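Local coordinates for ESX-5 secretion system protein EccC5 (Mycobacterium tuberculosis, PDB 6J18) that serves as the ATP-binding motor component of the ESX-5 type VII secretion system, here its C-terminal FtsK/SpoIIIE-type ATPase domain, at residues A[114-118]-A[152-157]; A[119-125]-A[135-139]; A[179-185]-A[198-204]. All coordinates share one frame; numbering follows the deposited sequence.

Contact 1: residues A[114-118]-A[152-157]; sequences MSEIG and ALGSDY
L153 pushes its forked end against one flank of helix 106-120, where M114 and, one turn later, I117 and G118 receive it. Both methyls straddle the backbone carbonyl of M114: CD2 of L153 lies 3.3 Å from O of M114, and CD1 comes almost as near. That oxygen keeps its regular helical bond from N of G118. CD2 also reaches the CA of G118 at 3.7 Å, a close approach over a glycine, which has no side chain. CD1 turns the other way, to CB of M114 and, more loosely, to CG2 of I117, whose side chain crosses the leucine at about a right angle. M114 is bent at its last torsion (chi3 80°), which folds CE back to 3.9 Å from CB of A152. On the far side of the leucine stands Y157, with CD2 of L153 4.0 Å above one face of its ring, near the rim. The phenol CZ meets CA of G118 at 3.7 Å; its OH is hydrogen-bonded to O of Y121, just past the helix end. This tight part is largely buried, with I207 and F205 of strand 203-208 also packing on M114 and I117. The loop in between loosens: G154 and S155 are exposed and bulge away from the helix, and Y157 N bonds back to G154 O to close the turn. Helix 106-120, which follows the predicted ATP-binding loop, thus packs on the loop between parallel strands 137-143 and 158-162, within the alpha/beta P-loop fold of the FtsK/SpoIIIE family.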
ATOM      1  N   MET A 114       3.860  -6.469   3.251  1.00 18.43           N
ATOM      2  CA  MET A 114       4.452  -7.396   2.293  1.00 20.23           C
ATOM      3  C   MET A 114       4.473  -8.822   2.842  1.00 20.85           C
ATOM      4  O   MET A 114       4.199  -9.777   2.116  1.00 21.12           O
ATOM      5  CB  MET A 114       5.863  -6.948   1.915  1.00 21.14           C
ATOM      6  CG  MET A 114       5.881  -5.725   1.011  1.00 20.79           C
ATOM      7  SD  MET A 114       7.525  -5.060   0.711  1.00 23.44           S
ATOM      8  CE  MET A 114       8.114  -6.176  -0.559  1.00 22.97           C
ATOM      9  N   SER A 115       4.791  -8.960   4.125  1.00 20.56           N
ATOM     10  CA  SER A 115       4.756 -10.265   4.774  1.00 21.71           C
ATOM     11  C   SER A 115       3.351 -10.864   4.693  1.00 20.60           C
ATOM     12  O   SER A 115       3.188 -12.060   4.448  1.00 20.36           O
ATOM     13  CB  SER A 115       5.203 -10.153   6.232  1.00 22.59           C
ATOM     14  OG  SER A 115       5.228 -11.424   6.855  1.00 23.46           O
ATOM     15  N   GLU A 116       2.345 -10.018   4.885  1.00 19.69           N
ATOM     16  CA  GLU A 116       0.952 -10.441   4.807  1.00 19.89           C
ATOM     17  C   GLU A 116       0.573 -10.871   3.393  1.00 19.99           C
ATOM     18  O   GLU A 116      -0.195 -11.814   3.210  1.00 20.88           O
ATOM     19  CB  GLU A 116       0.030  -9.317   5.280  1.00 19.78           C
ATOM     20  CG  GLU A 116      -0.191  -9.288   6.783  1.00 20.36           C
ATOM     21  CD  GLU A 116      -0.894 -10.533   7.287  1.00 22.70           C
ATOM     22  OE1 GLU A 116      -0.201 -11.517   7.626  1.00 24.76           O
ATOM     23  OE2 GLU A 116      -2.142 -10.531   7.338  1.00 21.09           O
ATOM     24  N   ILE A 117       1.109 -10.170   2.399  1.00 19.96           N
ATOM     25  CA  ILE A 117       0.885 -10.532   1.005  1.00 22.55           C
ATOM     26  C   ILE A 117       1.399 -11.947   0.746  1.00 22.34           C
ATOM     27  O   ILE A 117       0.741 -12.748   0.080  1.00 23.59           O
ATOM     28  CB  ILE A 117       1.569  -9.536   0.046  1.00 22.19           C
ATOM     29  CG1 ILE A 117       0.849  -8.186   0.078  1.00 21.36           C
ATOM     30  CG2 ILE A 117       1.595 -10.080  -1.373  1.00 22.97           C
ATOM     31  CD1 ILE A 117       1.548  -7.104  -0.719  1.00 21.64           C
ATOM     32  N   GLY A 118       2.568 -12.254   1.299  1.00 21.13           N
ATOM     33  CA  GLY A 118       3.157 -13.574   1.162  1.00 22.48           C
ATOM     34  C   GLY A 118       2.331 -14.661   1.826  1.00 24.82           C
ATOM     35  O   GLY A 118       2.324 -15.807   1.376  1.00 26.78           O
ATOM     36  N   ALA A 152      11.881  -8.712   1.730  1.00 31.79           N
ATOM     37  CA  ALA A 152      10.664  -8.962   2.495  1.00 30.20           C
ATOM     38  C   ALA A 152       9.849 -10.053   1.810  1.00 27.54           C
ATOM     39  O   ALA A 152       9.171 -10.846   2.464  1.00 28.47           O
ATOM     40  CB  ALA A 152       9.846  -7.689   2.642  1.00 29.48           C
ATOM     41  N   LEU A 153       9.926 -10.080   0.482  1.00 25.46           N
ATOM     42  CA  LEU A 153       9.309 -11.129  -0.320  1.00 23.60           C
ATOM     43  C   LEU A 153      10.305 -11.639  -1.352  1.00 24.63           C
ATOM     44  O   LEU A 153      11.160 -10.888  -1.819  1.00 25.13           O
ATOM     45  CB  LEU A 153       8.046 -10.617  -1.013  1.00 22.30           C
ATOM     46  CG  LEU A 153       6.823 -10.398  -0.123  1.00 21.80           C
ATOM     47  CD1 LEU A 153       5.734  -9.667  -0.889  1.00 20.94           C
ATOM     48  CD2 LEU A 153       6.313 -11.729   0.406  1.00 22.47           C
ATOM     49  N   GLY A 154      10.192 -12.914  -1.708  1.00 25.28           N
ATOM     50  CA  GLY A 154      11.092 -13.510  -2.677  1.00 25.33           C
ATOM     51  C   GLY A 154      10.820 -13.031  -4.090  1.00 25.67           C
ATOM     52  O   GLY A 154       9.892 -12.256  -4.326  1.00 25.08           O
ATOM     53  N   SER A 155      11.627 -13.500  -5.037  1.00 25.08           N
ATOM     54  CA  SER A 155      11.471 -13.109  -6.433  1.00 25.33           C
ATOM     55  C   SER A 155      10.278 -13.805  -7.084  1.00 24.57           C
ATOM     56  O   SER A 155       9.984 -13.577  -8.258  1.00 24.87           O
ATOM     57  CB  SER A 155      12.750 -13.407  -7.220  1.00 27.31           C
ATOM     58  OG  SER A 155      13.142 -14.760  -7.068  1.00 27.35           O
ATOM     59  N   ASP A 156       9.591 -14.654  -6.325  1.00 23.33           N
ATOM     60  CA  ASP A 156       8.372 -15.279  -6.819  1.00 24.28           C
ATOM     61  C   ASP A 156       7.179 -14.346  -6.634  1.00 23.38           C
ATOM     62  O   ASP A 156       6.105 -14.582  -7.185  1.00 21.04           O
ATOM     63  CB  ASP A 156       8.121 -16.619  -6.123  1.00 24.65           C
ATOM     64  CG  ASP A 156       8.218 -16.526  -4.613  1.00 26.17           C
ATOM     65  OD1 ASP A 156       8.732 -15.507  -4.104  1.00 25.82           O
ATOM     66  OD2 ASP A 156       7.789 -17.483  -3.933  1.00 25.05           O
ATOM     67  N   TYR A 157       7.381 -13.282  -5.860  1.00 23.07           N
ATOM     68  CA  TYR A 157       6.361 -12.254  -5.666  1.00 23.15           C
ATOM     69  C   TYR A 157       6.756 -10.954  -6.352  1.00 23.65           C
ATOM     70  O   TYR A 157       5.930 -10.294  -6.983  1.00 23.88           O
ATOM     71  CB  TYR A 157       6.124 -11.992  -4.177  1.00 22.52           C
ATOM     72  CG  TYR A 157       5.293 -13.043  -3.485  1.00 21.84           C
ATOM     73  CD1 TYR A 157       3.907 -12.969  -3.481  1.00 21.37           C
ATOM     74  CD2 TYR A 157       5.895 -14.110  -2.833  1.00 22.85           C
ATOM     75  CE1 TYR A 157       3.143 -13.929  -2.845  1.00 23.60           C
ATOM     76  CE2 TYR A 157       5.142 -15.076  -2.198  1.00 24.27           C
ATOM     77  CZ  TYR A 157       3.767 -14.982  -2.207  1.00 23.54           C
ATOM     78  OH  TYR A 157       3.016 -15.945  -1.574  1.00 24.26           O
TER

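Contact 2: residues A[119-125]-A[135-139]; sequences RLYAPGA and RPSAQ
R135 reaches back over the end of helix 106-120, its chain bent at chi3 (80°), and lays one guanidinium face over the Y121-A122 peptide, with N of A122 3.8 Å above its centre. NH2 gives a weak bond to O of R119 at the guanidinium edge, while NH1 donates to a water that lies 3.3 Å from O of Y121 and may donate to it. P136 follows: its carbonyl O takes the N-H of A122 at 2.8 Å, and its CB meets CD2 of Y121, the two side chains crossing at about a right angle. S137 pairs with A122, and its CA-H points to O of A122 at 3.3 Å. A138 receives CB and CG of Y121 on its methyl, both at 3.5 Å, and its N bonds to O of A122 at 3.0 Å. Its own carbonyl takes a weak bond from N of G124. Q139, extended with CG anti to the backbone N (chi1 169°), sends NE2 to O of G124 at 3.0 Å, tilted from the carbonyl plane, while OE1 goes to W141. The result is a short parallel beta pairing, in which the chain leaving helix 106-120 adds strand 122-123 beside strand 137-143 in the ATPase sheet.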
ATOM      1  N   ARG A 119       1.630 -14.300   2.897  1.00 23.08           N
ATOM      2  CA  ARG A 119       0.796 -15.254   3.623  1.00 23.67           C
ATOM      3  C   ARG A 119      -0.520 -15.534   2.901  1.00 24.85           C
ATOM      4  O   ARG A 119      -0.955 -16.682   2.804  1.00 25.01           O
ATOM      5  CB  ARG A 119       0.502 -14.742   5.038  1.00 22.81           C
ATOM      6  CG  ARG A 119      -0.522 -15.587   5.794  1.00 26.12           C
ATOM      7  CD  ARG A 119      -0.691 -15.140   7.239  1.00 26.13           C
ATOM      8  NE  ARG A 119      -1.513 -13.937   7.362  1.00 25.53           N
ATOM      9  CZ  ARG A 119      -2.839 -13.945   7.464  1.00 27.86           C
ATOM     10  NH1 ARG A 119      -3.502 -15.095   7.449  1.00 28.40           N
ATOM     11  NH2 ARG A 119      -3.505 -12.803   7.577  1.00 25.63           N
ATOM     12  N   LEU A 120      -1.143 -14.480   2.386  1.00 24.41           N
ATOM     13  CA  LEU A 120      -2.512 -14.564   1.888  1.00 24.02           C
ATOM     14  C   LEU A 120      -2.619 -14.870   0.397  1.00 24.04           C
ATOM     15  O   LEU A 120      -3.654 -15.342  -0.071  1.00 23.97           O
ATOM     16  CB  LEU A 120      -3.242 -13.259   2.195  1.00 23.52           C
ATOM     17  CG  LEU A 120      -3.397 -12.966   3.686  1.00 24.08           C
ATOM     18  CD1 LEU A 120      -3.675 -11.496   3.898  1.00 22.88           C
ATOM     19  CD2 LEU A 120      -4.507 -13.818   4.286  1.00 24.22           C
ATOM     20  N   TYR A 121      -1.553 -14.600  -0.347  1.00 23.53           N
ATOM     21  CA  TYR A 121      -1.583 -14.770  -1.794  1.00 24.85           C
ATOM     22  C   TYR A 121      -0.572 -15.793  -2.292  1.00 24.71           C
ATOM     23  O   TYR A 121       0.504 -15.950  -1.718  1.00 20.62           O
ATOM     24  CB  TYR A 121      -1.309 -13.443  -2.499  1.00 23.87           C
ATOM     25  CG  TYR A 121      -2.349 -12.366  -2.296  1.00 25.01           C
ATOM     26  CD1 TYR A 121      -2.308 -11.533  -1.186  1.00 25.04           C
ATOM     27  CD2 TYR A 121      -3.356 -12.161  -3.233  1.00 24.29           C
ATOM     28  CE1 TYR A 121      -3.248 -10.538  -1.004  1.00 24.78           C
ATOM     29  CE2 TYR A 121      -4.302 -11.168  -3.059  1.00 24.53           C
ATOM     30  CZ  TYR A 121      -4.241 -10.360  -1.943  1.00 24.83           C
ATOM     31  OH  TYR A 121      -5.177  -9.368  -1.762  1.00 25.06           O
ATOM     32  N   ALA A 122      -0.926 -16.477  -3.375  1.00 24.13           N
ATOM     33  CA  ALA A 122       0.030 -17.295  -4.105  1.00 25.91           C
ATOM     34  C   ALA A 122       1.004 -16.373  -4.834  1.00 24.31           C
ATOM     35  O   ALA A 122       0.628 -15.271  -5.232  1.00 23.47           O
ATOM     36  CB  ALA A 122      -0.686 -18.216  -5.083  1.00 26.48           C
ATOM     37  N   PRO A 123       2.262 -16.812  -5.000  1.00 24.29           N
ATOM     38  CA  PRO A 123       3.260 -15.999  -5.707  1.00 22.43           C
ATOM     39  C   PRO A 123       2.855 -15.707  -7.153  1.00 23.85           C
ATOM     40  O   PRO A 123       2.520 -16.630  -7.895  1.00 24.50           O
ATOM     41  CB  PRO A 123       4.523 -16.867  -5.649  1.00 22.11           C
ATOM     42  CG  PRO A 123       4.024 -18.258  -5.432  1.00 25.31           C
ATOM     43  CD  PRO A 123       2.818 -18.102  -4.558  1.00 24.85           C
ATOM     44  N   GLY A 124       2.893 -14.436  -7.542  1.00 23.34           N
ATOM     45  CA  GLY A 124       2.359 -14.021  -8.827  1.00 22.97           C
ATOM     46  C   GLY A 124       3.331 -13.376  -9.799  1.00 23.75           C
ATOM     47  O   GLY A 124       2.910 -12.815 -10.810  1.00 22.86           O
ATOM     48  N   ALA A 125       4.628 -13.444  -9.507  1.00 24.91           N
ATOM     49  CA  ALA A 125       5.634 -12.978 -10.456  1.00 24.99           C
ATOM     50  C   ALA A 125       5.629 -13.886 -11.681  1.00 25.88           C
ATOM     51  O   ALA A 125       5.197 -15.032 -11.597  1.00 25.37           O
ATOM     52  CB  ALA A 125       7.011 -12.941  -9.816  1.00 25.93           C
ATOM     53  N   ARG A 135      -6.804 -20.108  -4.857  1.00 34.81           N
ATOM     54  CA  ARG A 135      -5.969 -19.053  -4.291  1.00 32.55           C
ATOM     55  C   ARG A 135      -5.832 -17.850  -5.215  1.00 30.24           C
ATOM     56  O   ARG A 135      -5.637 -18.004  -6.421  1.00 29.97           O
ATOM     57  CB  ARG A 135      -4.576 -19.589  -3.956  1.00 32.13           C
ATOM     58  CG  ARG A 135      -4.540 -20.611  -2.835  1.00 33.48           C
ATOM     59  CD  ARG A 135      -3.193 -20.584  -2.127  1.00 34.04           C
ATOM     60  NE  ARG A 135      -3.110 -19.480  -1.174  1.00 33.59           N
ATOM     61  CZ  ARG A 135      -1.979 -19.039  -0.632  1.00 33.45           C
ATOM     62  NH1 ARG A 135      -0.821 -19.602  -0.953  1.00 32.52           N
ATOM     63  NH2 ARG A 135      -2.005 -18.030   0.228  1.00 33.23           N
ATOM     64  N   PRO A 136      -5.934 -16.640  -4.647  1.00 29.31           N
ATOM     65  CA  PRO A 136      -5.597 -15.422  -5.389  1.00 28.79           C
ATOM     66  C   PRO A 136      -4.084 -15.287  -5.521  1.00 26.90           C
ATOM     67  O   PRO A 136      -3.352 -15.874  -4.723  1.00 24.98           O
ATOM     68  CB  PRO A 136      -6.180 -14.308  -4.519  1.00 29.15           C
ATOM     69  CG  PRO A 136      -6.132 -14.865  -3.137  1.00 29.57           C
ATOM     70  CD  PRO A 136      -6.402 -16.341  -3.282  1.00 30.39           C
ATOM     71  N   SER A 137      -3.624 -14.532  -6.512  1.00 26.38           N
ATOM     72  CA  SER A 137      -2.194 -14.350  -6.725  1.00 27.29           C
ATOM     73  C   SER A 137      -1.809 -12.884  -6.577  1.00 26.38           C
ATOM     74  O   SER A 137      -2.601 -11.995  -6.890  1.00 25.04           O
ATOM     75  CB  SER A 137      -1.787 -14.867  -8.107  1.00 28.28           C
ATOM     76  OG  SER A 137      -2.063 -16.250  -8.236  1.00 29.67           O
ATOM     77  N   ALA A 138      -0.595 -12.633  -6.099  1.00 24.34           N
ATOM     78  CA  ALA A 138      -0.122 -11.262  -5.934  1.00 23.87           C
ATOM     79  C   ALA A 138       1.240 -11.046  -6.568  1.00 23.92           C
ATOM     80  O   ALA A 138       2.147 -11.871  -6.447  1.00 24.28           O
ATOM     81  CB  ALA A 138      -0.073 -10.888  -4.469  1.00 24.15           C
ATOM     82  N   GLN A 139       1.369  -9.908  -7.233  1.00 23.20           N
ATOM     83  CA  GLN A 139       2.593  -9.531  -7.912  1.00 24.13           C
ATOM     84  C   GLN A 139       3.022  -8.154  -7.418  1.00 24.10           C
ATOM     85  O   GLN A 139       2.223  -7.218  -7.409  1.00 25.24           O
ATOM     86  CB  GLN A 139       2.368  -9.548  -9.424  1.00 27.41           C
ATOM     87  CG  GLN A 139       3.469  -8.941 -10.251  1.00 30.40           C
ATOM     88  CD  GLN A 139       3.168  -9.017 -11.734  1.00 30.74           C
ATOM     89  OE1 GLN A 139       2.801  -8.022 -12.356  1.00 30.74           O
ATOM     90  NE2 GLN A 139       3.316 -10.206 -12.308  1.00 31.40           N
TER
HETATM   91  O   HOH W   1       1.050 -18.115   0.663  1.00 38.16           O

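Contact 3: residues A[179-185]-A[198-204]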
ATOM      1  N   LEU A 179      -1.232  -2.621 -17.069  1.00 25.28           N
ATOM      2  CA  LEU A 179      -2.501  -2.120 -16.554  1.00 25.33           C
ATOM      3  C   LEU A 179      -3.438  -1.696 -17.684  1.00 27.59           C
ATOM      4  O   LEU A 179      -4.652  -1.885 -17.596  1.00 28.26           O
ATOM      5  CB  LEU A 179      -2.264  -0.949 -15.599  1.00 25.60           C
ATOM      6  CG  LEU A 179      -1.557  -1.278 -14.282  1.00 24.57           C
ATOM      7  CD1 LEU A 179      -1.300  -0.013 -13.476  1.00 25.67           C
ATOM      8  CD2 LEU A 179      -2.367  -2.278 -13.472  1.00 23.61           C
ATOM      9  N   ALA A 180      -2.868  -1.128 -18.742  1.00 28.78           N
ATOM     10  CA  ALA A 180      -3.653  -0.661 -19.882  1.00 30.27           C
ATOM     11  C   ALA A 180      -4.336  -1.817 -20.605  1.00 30.99           C
ATOM     12  O   ALA A 180      -5.373  -1.635 -21.245  1.00 31.23           O
ATOM     13  CB  ALA A 180      -2.771   0.116 -20.847  1.00 31.46           C
ATOM     14  N   GLY A 181      -3.751  -3.004 -20.501  1.00 25.90           N
ATOM     15  CA  GLY A 181      -4.302  -4.181 -21.146  1.00 26.03           C
ATOM     16  C   GLY A 181      -5.446  -4.803 -20.370  1.00 26.76           C
ATOM     17  O   GLY A 181      -6.169  -5.649 -20.893  1.00 26.94           O
ATOM     18  N   ARG A 182      -5.627  -4.382 -19.122  1.00 25.31           N
ATOM     19  CA  ARG A 182      -6.634  -4.999 -18.264  1.00 25.44           C
ATOM     20  C   ARG A 182      -8.025  -4.394 -18.460  1.00 29.02           C
ATOM     21  O   ARG A 182      -8.577  -3.744 -17.569  1.00 27.39           O
ATOM     22  CB  ARG A 182      -6.204  -4.906 -16.802  1.00 23.42           C
ATOM     23  CG  ARG A 182      -4.934  -5.695 -16.530  1.00 22.57           C
ATOM     24  CD  ARG A 182      -4.720  -5.965 -15.054  1.00 21.89           C
ATOM     25  NE  ARG A 182      -3.756  -7.043 -14.851  1.00 22.24           N
ATOM     26  CZ  ARG A 182      -3.391  -7.509 -13.661  1.00 21.72           C
ATOM     27  NH1 ARG A 182      -3.913  -6.994 -12.556  1.00 19.87           N
ATOM     28  NH2 ARG A 182      -2.507  -8.494 -13.577  1.00 20.19           N
ATOM     29  N   GLU A 183      -8.575  -4.633 -19.646  1.00 30.13           N
ATOM     30  CA  GLU A 183      -9.932  -4.239 -20.005  1.00 31.96           C
ATOM     31  C   GLU A 183     -10.283  -4.931 -21.318  1.00 30.05           C
ATOM     32  O   GLU A 183      -9.386  -5.348 -22.049  1.00 29.94           O
ATOM     33  CB  GLU A 183     -10.052  -2.721 -20.140  1.00 34.98           C
ATOM     34  CG  GLU A 183      -9.271  -2.142 -21.300  1.00 39.07           C
ATOM     35  CD  GLU A 183      -9.267  -0.630 -21.293  1.00 42.50           C
ATOM     36  OE1 GLU A 183      -9.349  -0.040 -20.195  1.00 44.40           O
ATOM     37  OE2 GLU A 183      -9.183  -0.030 -22.385  1.00 43.29           O
ATOM     38  N   PRO A 184     -11.583  -5.069 -21.624  1.00 30.10           N
ATOM     39  CA  PRO A 184     -11.938  -5.740 -22.880  1.00 29.79           C
ATOM     40  C   PRO A 184     -11.518  -4.943 -24.110  1.00 31.22           C
ATOM     41  O   PRO A 184     -11.318  -3.732 -24.009  1.00 32.05           O
ATOM     42  CB  PRO A 184     -13.467  -5.843 -22.807  1.00 31.04           C
ATOM     43  CG  PRO A 184     -13.809  -5.657 -21.368  1.00 30.15           C
ATOM     44  CD  PRO A 184     -12.772  -4.731 -20.824  1.00 29.80           C
ATOM     45  N   PRO A 185     -11.372  -5.619 -25.259  1.00 32.54           N
ATOM     46  CA  PRO A 185     -11.175  -4.919 -26.532  1.00 34.80           C
ATOM     47  C   PRO A 185     -12.359  -4.008 -26.827  1.00 37.67           C
ATOM     48  O   PRO A 185     -13.470  -4.301 -26.385  1.00 37.46           O
ATOM     49  CB  PRO A 185     -11.080  -6.058 -27.553  1.00 34.91           C
ATOM     50  CG  PRO A 185     -10.662  -7.247 -26.761  1.00 33.86           C
ATOM     51  CD  PRO A 185     -11.304  -7.082 -25.417  1.00 32.50           C
ATOM     52  N   TRP A 198     -11.872 -10.808 -19.905  1.00 39.38           N
ATOM     53  CA  TRP A 198     -11.024 -10.485 -21.045  1.00 36.09           C
ATOM     54  C   TRP A 198      -9.577 -10.198 -20.671  1.00 32.90           C
ATOM     55  O   TRP A 198      -8.712 -10.109 -21.543  1.00 32.49           O
ATOM     56  CB  TRP A 198     -11.623  -9.310 -21.809  1.00 35.21           C
ATOM     57  CG  TRP A 198     -12.857  -9.717 -22.540  1.00 35.63           C
ATOM     58  CD1 TRP A 198     -14.135  -9.708 -22.063  1.00 34.63           C
ATOM     59  CD2 TRP A 198     -12.927 -10.243 -23.870  1.00 35.13           C
ATOM     60  NE1 TRP A 198     -15.000 -10.178 -23.022  1.00 36.17           N
ATOM     61  CE2 TRP A 198     -14.282 -10.512 -24.139  1.00 35.97           C
ATOM     62  CE3 TRP A 198     -11.976 -10.501 -24.861  1.00 34.96           C
ATOM     63  CZ2 TRP A 198     -14.709 -11.027 -25.362  1.00 36.67           C
ATOM     64  CZ3 TRP A 198     -12.402 -11.010 -26.072  1.00 35.56           C
ATOM     65  CH2 TRP A 198     -13.757 -11.269 -26.313  1.00 36.36           C
ATOM     66  N   TRP A 199      -9.310 -10.060 -19.378  1.00 30.90           N
ATOM     67  CA  TRP A 199      -7.934 -10.011 -18.909  1.00 29.01           C
ATOM     68  C   TRP A 199      -7.752 -10.983 -17.753  1.00 27.90           C
ATOM     69  O   TRP A 199      -8.676 -11.222 -16.976  1.00 28.94           O
ATOM     70  CB  TRP A 199      -7.531  -8.591 -18.493  1.00 28.40           C
ATOM     71  CG  TRP A 199      -8.174  -8.091 -17.230  1.00 27.39           C
ATOM     72  CD1 TRP A 199      -9.308  -7.338 -17.132  1.00 28.64           C
ATOM     73  CD2 TRP A 199      -7.707  -8.287 -15.889  1.00 27.60           C
ATOM     74  NE1 TRP A 199      -9.581  -7.062 -15.816  1.00 28.80           N
ATOM     75  CE2 TRP A 199      -8.612  -7.634 -15.030  1.00 28.19           C
ATOM     76  CE3 TRP A 199      -6.613  -8.959 -15.329  1.00 27.12           C
ATOM     77  CZ2 TRP A 199      -8.462  -7.629 -13.645  1.00 27.78           C
ATOM     78  CZ3 TRP A 199      -6.465  -8.954 -13.953  1.00 27.11           C
ATOM     79  CH2 TRP A 199      -7.383  -8.293 -13.127  1.00 27.13           C
ATOM     80  N   SER A 200      -6.559 -11.552 -17.664  1.00 26.00           N
ATOM     81  CA  SER A 200      -6.233 -12.489 -16.602  1.00 26.37           C
ATOM     82  C   SER A 200      -4.877 -12.138 -16.020  1.00 24.21           C
ATOM     83  O   SER A 200      -4.022 -11.580 -16.709  1.00 21.27           O
ATOM     84  CB  SER A 200      -6.232 -13.925 -17.122  1.00 29.34           C
ATOM     85  OG  SER A 200      -7.459 -14.239 -17.754  1.00 32.26           O
ATOM     86  N   GLY A 201      -4.681 -12.459 -14.749  1.00 22.65           N
ATOM     87  CA  GLY A 201      -3.413 -12.189 -14.109  1.00 22.37           C
ATOM     88  C   GLY A 201      -3.556 -11.901 -12.633  1.00 23.12           C
ATOM     89  O   GLY A 201      -4.667 -11.743 -12.128  1.00 22.96           O
ATOM     90  N   PRO A 202      -2.420 -11.819 -11.932  1.00 23.35           N
ATOM     91  CA  PRO A 202      -2.413 -11.627 -10.484  1.00 23.07           C
ATOM     92  C   PRO A 202      -2.744 -10.201 -10.081  1.00 23.69           C
ATOM     93  O   PRO A 202      -2.723  -9.282 -10.906  1.00 21.91           O
ATOM     94  CB  PRO A 202      -0.975 -11.963 -10.102  1.00 23.03           C
ATOM     95  CG  PRO A 202      -0.189 -11.546 -11.293  1.00 23.64           C
ATOM     96  CD  PRO A 202      -1.056 -11.861 -12.486  1.00 23.32           C
ATOM     97  N   GLU A 203      -3.071 -10.039  -8.803  1.00 24.71           N
ATOM     98  CA  GLU A 203      -3.241  -8.725  -8.195  1.00 26.51           C
ATOM     99  C   GLU A 203      -1.899  -8.006  -8.205  1.00 23.48           C
ATOM    100  O   GLU A 203      -0.868  -8.609  -7.913  1.00 24.74           O
ATOM    101  CB  GLU A 203      -3.795  -8.852  -6.770  1.00 31.13           C
ATOM    102  CG  GLU A 203      -5.196  -9.457  -6.717  1.00 36.24           C
ATOM    103  CD  GLU A 203      -6.246  -8.510  -7.253  1.00 40.15           C
ATOM    104  OE1 GLU A 203      -6.449  -7.410  -6.674  1.00 40.67           O
ATOM    105  OE2 GLU A 203      -6.868  -8.860  -8.276  1.00 43.57           O
ATOM    106  N   ILE A 204      -1.908  -6.729  -8.571  1.00 21.01           N
ATOM    107  CA  ILE A 204      -0.675  -5.954  -8.668  1.00 21.75           C
ATOM    108  C   ILE A 204      -0.549  -4.961  -7.518  1.00 22.76           C
ATOM    109  O   ILE A 204      -1.395  -4.085  -7.345  1.00 22.70           O
ATOM    110  CB  ILE A 204      -0.591  -5.196 -10.010  1.00 22.75           C
ATOM    111  CG1 ILE A 204      -0.454  -6.190 -11.163  1.00 24.62           C
ATOM    112  CG2 ILE A 204       0.582  -4.225 -10.008  1.00 22.02           C
ATOM    113  CD1 ILE A 204      -0.505  -5.553 -12.532  1.00 25.97           C
TER
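CH-pi and flat-on packing dominate where R182 lies along W199. Its extended chain runs across one indole face: CD sits 3.7 Å from the centroid of the six-membered ring, a CH-pi contact, and farther out CZ reaches CZ3 of W199 at 3.4 Å. The guanidinium is only 16° from parallel with the indole. In W199, chi1 of 71° sets CG between the backbone N and the carbonyl carbon and brings the indole alongside R182. Across the opposite guanidinium face comes CD1 of I204, 3.7 Å from CZ, so the flat group is sandwiched between an aromatic ring and an aliphatic tip. At the more exposed end, CB of P184 sits over the face of the five-membered ring of W198, a second CH-pi contact; R196 adds a cation-pi contact to the same indole.

Hydrogen bonds fix the rotation of the guanidinium within the sandwich. O of P202 lies at its edge and accepts NH2 at 2.8 Å, in both the carbonyl and guanidinium planes, plus a weaker bond from NH1. NH1 also donates to O of V235, which anchors the buried cation to the chain just before strand 237-244.

Apolar packing completes both ends. CD2 of L179, on helix 165-180, touches CD1 of I204 at 3.9 Å, and CD of P185 approaches CE3 of W198 at 3.5 Å.

R182 is also the centre of an inverse gamma turn. The two segments bracket an excursion holding helix 190-194, within the beta-alpha-beta crossover from strand 158-162 through helix 165-180 to the parallel strand 203-208.

Contact 2 is nested in the loop that contact 1 closes, and contact 3 follows both along the chain. Contacts 1 and 2 have centres 9 Å apart and share helix 106-120; D156 O of the first meets A125 N of the second in a probable hydrogen bond. Contacts 2 and 3, about 16 Å apart between centres, meet where strands 137-143 and 203-208 run side by side, S137 and Q139 pairing with E203. Contacts 1 and 3, about 22 Å apart, do not touch. Contacts 1 and 2 fix the chain leaving helix 106-120 against the sheet and the loop before strand 158-162; contact 3 fixes the chain entering strand 203-208. Contacts 2 and 3 lie away from the annotated sites.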